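Local coordinates for protein butyryl-CoA dehydrogenase (PDB 6CXT) that is a flavoprotein of the acyl-CoA dehydrogenase family that binds flavin-adenine dinucleotide, at residues A88-H101 against I234-L246. Sequence-based numbering, arbitrary orientation.
With FK4 (S-[2-({N-[(2R)-2-hydroxy-4-{[(R)-hydroxy(oxo)-lambda~5~-phosphanyl]oxy}-3,3-dimethylbutanoyl]-beta-alanyl}amino)ethyl] 1H-pyrrole-2-carbothioate), chain C.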
loop_
_atom_site.group_PDB
_atom_site.type_symbol
_atom_site.label_atom_id
_atom_site.label_comp_id
_atom_site.label_asym_id
_atom_site.label_seq_id
_atom_site.Cartn_x
_atom_site.Cartn_y
_atom_site.Cartn_z
ATOM N N ALA B 88 -7.824 14.192 27.034
ATOM C CA ALA B 88 -7.525 12.788 27.236
ATOM C C ALA B 88 -6.112 12.587 27.756
ATOM O O ALA B 88 -5.857 11.656 28.511
ATOM C CB ALA B 88 -7.779 11.994 25.914
ATOM N N ALA B 89 -5.210 13.497 27.400
ATOM C CA ALA B 89 -3.838 13.437 27.849
ATOM C C ALA B 89 -3.885 13.656 29.387
ATOM O O ALA B 89 -3.314 12.912 30.150
ATOM C CB ALA B 89 -3.035 14.560 27.215
ATOM N N HIS B 90 -4.616 14.680 29.788
ATOM C CA HIS B 90 -4.814 14.999 31.199
ATOM C C HIS B 90 -5.420 13.814 31.971
ATOM O O HIS B 90 -4.931 13.427 33.061
ATOM C CB HIS B 90 -5.732 16.225 31.212
ATOM C CG HIS B 90 -6.515 16.413 32.468
ATOM N ND1 HIS B 90 -6.174 17.359 33.413
ATOM C CD2 HIS B 90 -7.670 15.855 32.899
ATOM C CE1 HIS B 90 -7.086 17.377 34.373
ATOM N NE2 HIS B 90 -8.005 16.473 34.093
ATOM N N THR B 91 -6.479 13.226 31.425
ATOM C CA THR B 91 -7.170 12.134 32.113
ATOM C C THR B 91 -6.365 10.838 32.144
ATOM O O THR B 91 -6.229 10.231 33.211
ATOM C CB THR B 91 -8.536 11.855 31.510
ATOM O OG1 THR B 91 -9.338 13.024 31.658
ATOM C CG2 THR B 91 -9.267 10.659 32.210
ATOM N N PHE B 92 -5.832 10.398 30.993
ATOM C CA PHE B 92 -5.301 9.044 30.925
ATOM C C PHE B 92 -3.848 8.972 31.258
ATOM O O PHE B 92 -3.387 7.956 31.805
ATOM C CB PHE B 92 -5.687 8.369 29.574
ATOM C CG PHE B 92 -7.175 8.223 29.466
ATOM C CD1 PHE B 92 -7.835 7.230 30.213
ATOM C CD2 PHE B 92 -7.926 9.093 28.722
ATOM C CE1 PHE B 92 -9.200 7.107 30.205
ATOM C CE2 PHE B 92 -9.314 8.977 28.707
ATOM C CZ PHE B 92 -9.957 7.978 29.439
ATOM N N ALA B 93 -3.085 10.004 30.902
ATOM C CA ALA B 93 -1.680 9.982 31.246
ATOM C C ALA B 93 -1.386 10.563 32.660
ATOM O O ALA B 93 -0.264 10.402 33.167
ATOM C CB ALA B 93 -0.790 10.653 30.184
ATOM N N CYS B 94 -2.348 11.263 33.238
ATOM C CA CYS B 94 -2.096 11.985 34.502
ATOM C C CYS B 94 -3.039 11.540 35.612
ATOM O O CYS B 94 -2.545 11.020 36.650
ATOM C CB CYS B 94 -2.145 13.506 34.299
ATOM S SG CYS B 94 -0.997 14.092 33.023
ATOM N N SER B 95 -4.349 11.743 35.436
ATOM C CA SER B 95 -5.321 11.297 36.444
ATOM C C SER B 95 -5.255 9.794 36.727
ATOM O O SER B 95 -5.354 9.388 37.885
ATOM C CB SER B 95 -6.763 11.691 36.124
ATOM O OG SER B 95 -6.847 13.093 35.889
ATOM N N MET B 96 -5.080 8.961 35.698
ATOM C CA MET B 96 -5.039 7.523 35.966
ATOM C C MET B 96 -3.794 7.031 36.764
ATOM O O MET B 96 -3.959 6.262 37.720
ATOM C CB MET B 96 -5.291 6.703 34.668
ATOM C CG MET B 96 -6.685 6.925 34.100
ATOM S SD MET B 96 -8.087 6.667 35.230
ATOM C CE MET B 96 -7.921 4.901 35.500
ATOM N N PRO B 97 -2.565 7.473 36.424
ATOM C CA PRO B 97 -1.478 7.045 37.287
ATOM C C PRO B 97 -1.591 7.587 38.731
ATOM O O PRO B 97 -1.095 6.942 39.670
ATOM C CB PRO B 97 -0.225 7.625 36.661
ATOM C CG PRO B 97 -0.653 8.325 35.447
ATOM C CD PRO B 97 -2.075 8.053 35.160
ATOM N N ILE B 98 -2.207 8.755 38.882
ATOM C CA ILE B 98 -2.456 9.307 40.203
ATOM C C ILE B 98 -3.404 8.372 40.933
ATOM O O ILE B 98 -3.107 7.984 42.071
ATOM C CB ILE B 98 -3.005 10.749 40.142
ATOM C CG1 ILE B 98 -1.849 11.680 39.777
ATOM C CG2 ILE B 98 -3.682 11.172 41.476
ATOM C CD1 ILE B 98 -2.289 13.073 39.331
ATOM N N LEU B 99 -4.546 8.060 40.300
ATOM C CA LEU B 99 -5.497 7.096 40.822
ATOM C C LEU B 99 -4.834 5.755 41.169
ATOM O O LEU B 99 -5.079 5.222 42.256
ATOM C CB LEU B 99 -6.698 6.884 39.886
ATOM C CG LEU B 99 -7.791 5.899 40.330
ATOM C CD1 LEU B 99 -8.527 6.396 41.596
ATOM C CD2 LEU B 99 -8.802 5.685 39.220
ATOM N N GLU B 100 -3.973 5.236 40.298
ATOM C CA GLU B 100 -3.402 3.903 40.493
ATOM C C GLU B 100 -2.207 3.797 41.426
ATOM O O GLU B 100 -1.949 2.715 41.955
ATOM C CB GLU B 100 -3.092 3.240 39.142
ATOM C CG GLU B 100 -4.355 3.202 38.291
ATOM C CD GLU B 100 -4.206 2.383 37.035
ATOM O OE1 GLU B 100 -3.104 2.346 36.431
ATOM O OE2 GLU B 100 -5.230 1.772 36.683
ATOM N N HIS B 101 -1.481 4.891 41.624
ATOM C CA HIS B 101 -0.175 4.861 42.306
ATOM C C HIS B 101 0.074 5.973 43.291
ATOM O O HIS B 101 1.157 6.028 43.891
ATOM C CB HIS B 101 0.956 4.871 41.305
ATOM C CG HIS B 101 0.912 3.712 40.369
ATOM N ND1 HIS B 101 1.333 2.447 40.730
ATOM C CD2 HIS B 101 0.437 3.610 39.104
ATOM C CE1 HIS B 101 1.136 1.621 39.718
ATOM N NE2 HIS B 101 0.599 2.305 38.719
ATOM N N ILE B 234 5.335 2.505 35.906
ATOM C CA ILE B 234 4.188 3.390 36.028
ATOM C C ILE B 234 3.955 4.120 34.670
ATOM O O ILE B 234 2.812 4.291 34.264
ATOM C CB ILE B 234 4.389 4.424 37.180
ATOM C CG1 ILE B 234 4.281 3.653 38.522
ATOM C CG2 ILE B 234 3.308 5.537 37.139
ATOM C CD1 ILE B 234 4.541 4.478 39.763
ATOM N N PHE B 235 5.034 4.543 34.034
ATOM C CA PHE B 235 4.891 5.176 32.720
ATOM C C PHE B 235 4.248 4.166 31.727
ATOM O O PHE B 235 3.244 4.468 31.069
ATOM C CB PHE B 235 6.194 5.663 32.167
ATOM C CG PHE B 235 6.003 6.316 30.827
ATOM C CD1 PHE B 235 5.245 7.520 30.740
ATOM C CD2 PHE B 235 6.434 5.673 29.645
ATOM C CE1 PHE B 235 4.978 8.103 29.492
ATOM C CE2 PHE B 235 6.184 6.276 28.395
ATOM C CZ PHE B 235 5.468 7.478 28.331
ATOM N N ALA B 236 4.785 2.937 31.678
ATOM C CA ALA B 236 4.146 1.900 30.850
ATOM C C ALA B 236 2.668 1.746 31.178
ATOM O O ALA B 236 1.829 1.604 30.263
ATOM C CB ALA B 236 4.890 0.560 30.929
ATOM N N ALA B 237 2.289 1.798 32.451
ATOM C CA ALA B 237 0.888 1.620 32.782
ATOM C C ALA B 237 0.025 2.809 32.337
ATOM O O ALA B 237 -1.154 2.671 31.959
ATOM C CB ALA B 237 0.702 1.402 34.286
ATOM N N SER B 238 0.621 3.976 32.357
ATOM C CA SER B 238 -0.120 5.190 31.958
ATOM C C SER B 238 -0.288 5.181 30.402
ATOM O O SER B 238 -1.324 5.547 29.911
ATOM C CB SER B 238 0.609 6.402 32.499
ATOM O OG SER B 238 1.138 7.281 31.563
ATOM N N MET B 239 0.746 4.764 29.687
ATOM C CA MET B 239 0.656 4.574 28.206
ATOM C C MET B 239 -0.340 3.468 27.860
ATOM O O MET B 239 -1.024 3.549 26.853
ATOM C CB MET B 239 2.002 4.285 27.606
ATOM C CG MET B 239 2.915 5.476 27.505
ATOM S SD MET B 239 2.104 6.909 26.684
ATOM C CE MET B 239 1.629 7.943 28.103
ATOM N N ASP B 240 -0.474 2.459 28.713
ATOM C CA ASP B 240 -1.523 1.473 28.457
ATOM C C ASP B 240 -2.901 2.107 28.494
ATOM O O ASP B 240 -3.760 1.810 27.652
ATOM C CB ASP B 240 -1.400 0.260 29.364
ATOM C CG ASP B 240 -2.155 -0.927 28.828
ATOM O OD1 ASP B 240 -1.771 -1.439 27.736
ATOM O OD2 ASP B 240 -3.135 -1.340 29.478
ATOM N N TRP B 241 -3.117 3.027 29.432
ATOM C CA TRP B 241 -4.347 3.775 29.479
ATOM C C TRP B 241 -4.492 4.737 28.280
ATOM O O TRP B 241 -5.567 4.822 27.679
ATOM C CB TRP B 241 -4.443 4.628 30.784
ATOM C CG TRP B 241 -4.920 3.801 31.951
ATOM C CD1 TRP B 241 -4.158 3.323 33.016
ATOM C CD2 TRP B 241 -6.249 3.361 32.176
ATOM N NE1 TRP B 241 -4.953 2.595 33.869
ATOM C CE2 TRP B 241 -6.241 2.608 33.396
ATOM C CE3 TRP B 241 -7.454 3.510 31.472
ATOM C CZ2 TRP B 241 -7.372 1.982 33.878
ATOM C CZ3 TRP B 241 -8.579 2.931 31.973
ATOM C CH2 TRP B 241 -8.538 2.177 33.192
ATOM N N GLU B 242 -3.447 5.478 28.000
ATOM C CA GLU B 242 -3.517 6.532 26.965
ATOM C C GLU B 242 -3.652 5.909 25.551
ATOM O O GLU B 242 -4.513 6.298 24.767
ATOM C CB GLU B 242 -2.279 7.405 27.024
ATOM C CG GLU B 242 -2.398 8.599 26.098
ATOM C CD GLU B 242 -1.198 9.508 26.203
ATOM O OE1 GLU B 242 -1.218 10.398 27.064
ATOM O OE2 GLU B 242 -0.231 9.367 25.432
ATOM N N ARG B 243 -2.816 4.920 25.257
ATOM C CA ARG B 243 -2.791 4.283 23.925
ATOM C C ARG B 243 -4.134 3.615 23.663
ATOM O O ARG B 243 -4.573 3.540 22.521
ATOM C CB ARG B 243 -1.651 3.266 23.861
ATOM C CG ARG B 243 -0.263 3.919 23.733
ATOM C CD ARG B 243 0.782 2.809 23.890
ATOM N NE ARG B 243 2.102 3.407 24.034
ATOM C CZ ARG B 243 3.169 2.776 24.554
ATOM N NH1 ARG B 243 3.053 1.540 25.021
ATOM N NH2 ARG B 243 4.346 3.402 24.630
ATOM N N CYS B 244 -4.784 3.139 24.728
ATOM C CA CYS B 244 -6.086 2.487 24.624
ATOM C C CYS B 244 -7.231 3.497 24.486
ATOM O O CYS B 244 -8.037 3.431 23.503
ATOM C CB CYS B 244 -6.355 1.600 25.852
ATOM S SG CYS B 244 -7.891 0.625 25.761
ATOM N N CYS B 245 -7.336 4.424 25.437
ATOM C CA CYS B 245 -8.532 5.226 25.562
ATOM C C CYS B 245 -8.465 6.533 24.788
ATOM O O CYS B 245 -9.471 6.979 24.294
ATOM C CB CYS B 245 -8.811 5.546 27.046
ATOM S SG CYS B 245 -9.013 4.018 28.043
ATOM N N LEU B 246 -7.298 7.177 24.734
ATOM C CA LEU B 246 -7.208 8.489 24.090
ATOM C C LEU B 246 -7.578 8.331 22.594
ATOM O O LEU B 246 -8.262 9.174 22.014
ATOM C CB LEU B 246 -5.821 9.109 24.283
ATOM C CG LEU B 246 -5.539 10.488 23.641
ATOM C CD1 LEU B 246 -4.465 11.250 24.433
ATOM C CD2 LEU B 246 -5.074 10.354 22.158
HETATM O O01 FK4 C . 6.656 -1.443 27.943
HETATM P P02 FK4 C . 8.066 -0.863 28.293
HETATM O O03 FK4 C . 8.662 0.194 27.298
HETATM C C04 FK4 C . 8.430 0.039 25.927
HETATM C C05 FK4 C . 9.465 0.652 25.032
HETATM C C06 FK4 C . 9.012 0.423 23.566
HETATM C C07 FK4 C . 10.818 -0.051 25.324
HETATM C C08 FK4 C . 9.667 2.160 25.334
HETATM O O09 FK4 C . 10.840 2.680 24.756
HETATM C C10 FK4 C . 8.444 3.025 24.968
HETATM N N11 FK4 C . 8.736 4.048 23.974
HETATM C C12 FK4 C . 7.671 4.884 23.546
HETATM C C13 FK4 C . 7.573 6.173 24.391
HETATM C C14 FK4 C . 6.217 6.738 24.419
HETATM N N15 FK4 C . 6.265 8.118 24.645
HETATM C C16 FK4 C . 5.014 8.862 24.798
HETATM C C17 FK4 C . 5.199 10.107 25.688
HETATM S S18 FK4 C . 3.662 10.747 26.288
HETATM C C19 FK4 C . 2.804 11.193 24.778
HETATM C C20 FK4 C . 1.610 11.928 25.243
HETATM C C21 FK4 C . 0.745 12.702 24.502
HETATM C C22 FK4 C . -0.238 13.145 25.413
HETATM C C23 FK4 C . 0.068 12.629 26.697
HETATM N N24 FK4 C . 1.185 11.878 26.613
HETATM O O25 FK4 C . 3.460 11.309 23.718
HETATM O O26 FK4 C . 5.181 6.088 24.305
HETATM O O27 FK4 C . 7.258 2.859 25.411
HETATM O O28 FK4 C . 7.968 -0.217 29.637
HETATM O O HOH W 1 2.142 9.354 32.718
#
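Trp241 lies across Met96, Phe92 and Glu100, and following it outward from its backbone illustrates how one large side chain can meet several residues of a facing helix. Its CB rests on the backbone at Phe92 O, 3.6 Å away, a buried carbonyl oxygen that finds no polar partner. With chi1 at -82° CG lies beside the backbone N, and the indole crosses the Met96 side chain at about a right angle, CG and CD1 lying against Met96 CB. NE1 meets the Glu100 carboxylate at the ring edge, 2.9 Å from OE2; a second bond to OE1 is longer, and both are weak, bent to 141° at the hydrogen. The carboxylate is steeply tilted from the ring plane. Beyond, CE2 and CZ2 carry Met96 CE over one face, CE to CZ2 being 3.4 Å, a CH-pi contact made possible by bends at chi2 and chi3 of the methionine. At another rim atom, CE3 meets Phe92 CD1.

Phe92 is itself sandwiched: Cys245 CB sits 3.5 Å above the centre of one face, Thr91 CG2 over the opposite one. At one end Ala88 CB meets Leu246 CG at 3.5 Å; at the other, Ile234 CG1 stands 3.7 Å over the His101 ring centroid. Between them, the N of Pro97 makes no bond to the turn before, and Ala93 O accepts a hydrogen bond from a water that also reaches Ser238 OG.

The helices run roughly antiparallel, at 145°, joining the N- and C-terminal domains of the acyl-CoA dehydrogenase fold. The ligand flank of this interface carries Ala89, Met239, Glu242, whose OE2 bonds Ser363, and Arg243, whose NH2 grips FK4 O26 and O27; together they line the FK4 pocket, close to the flavin.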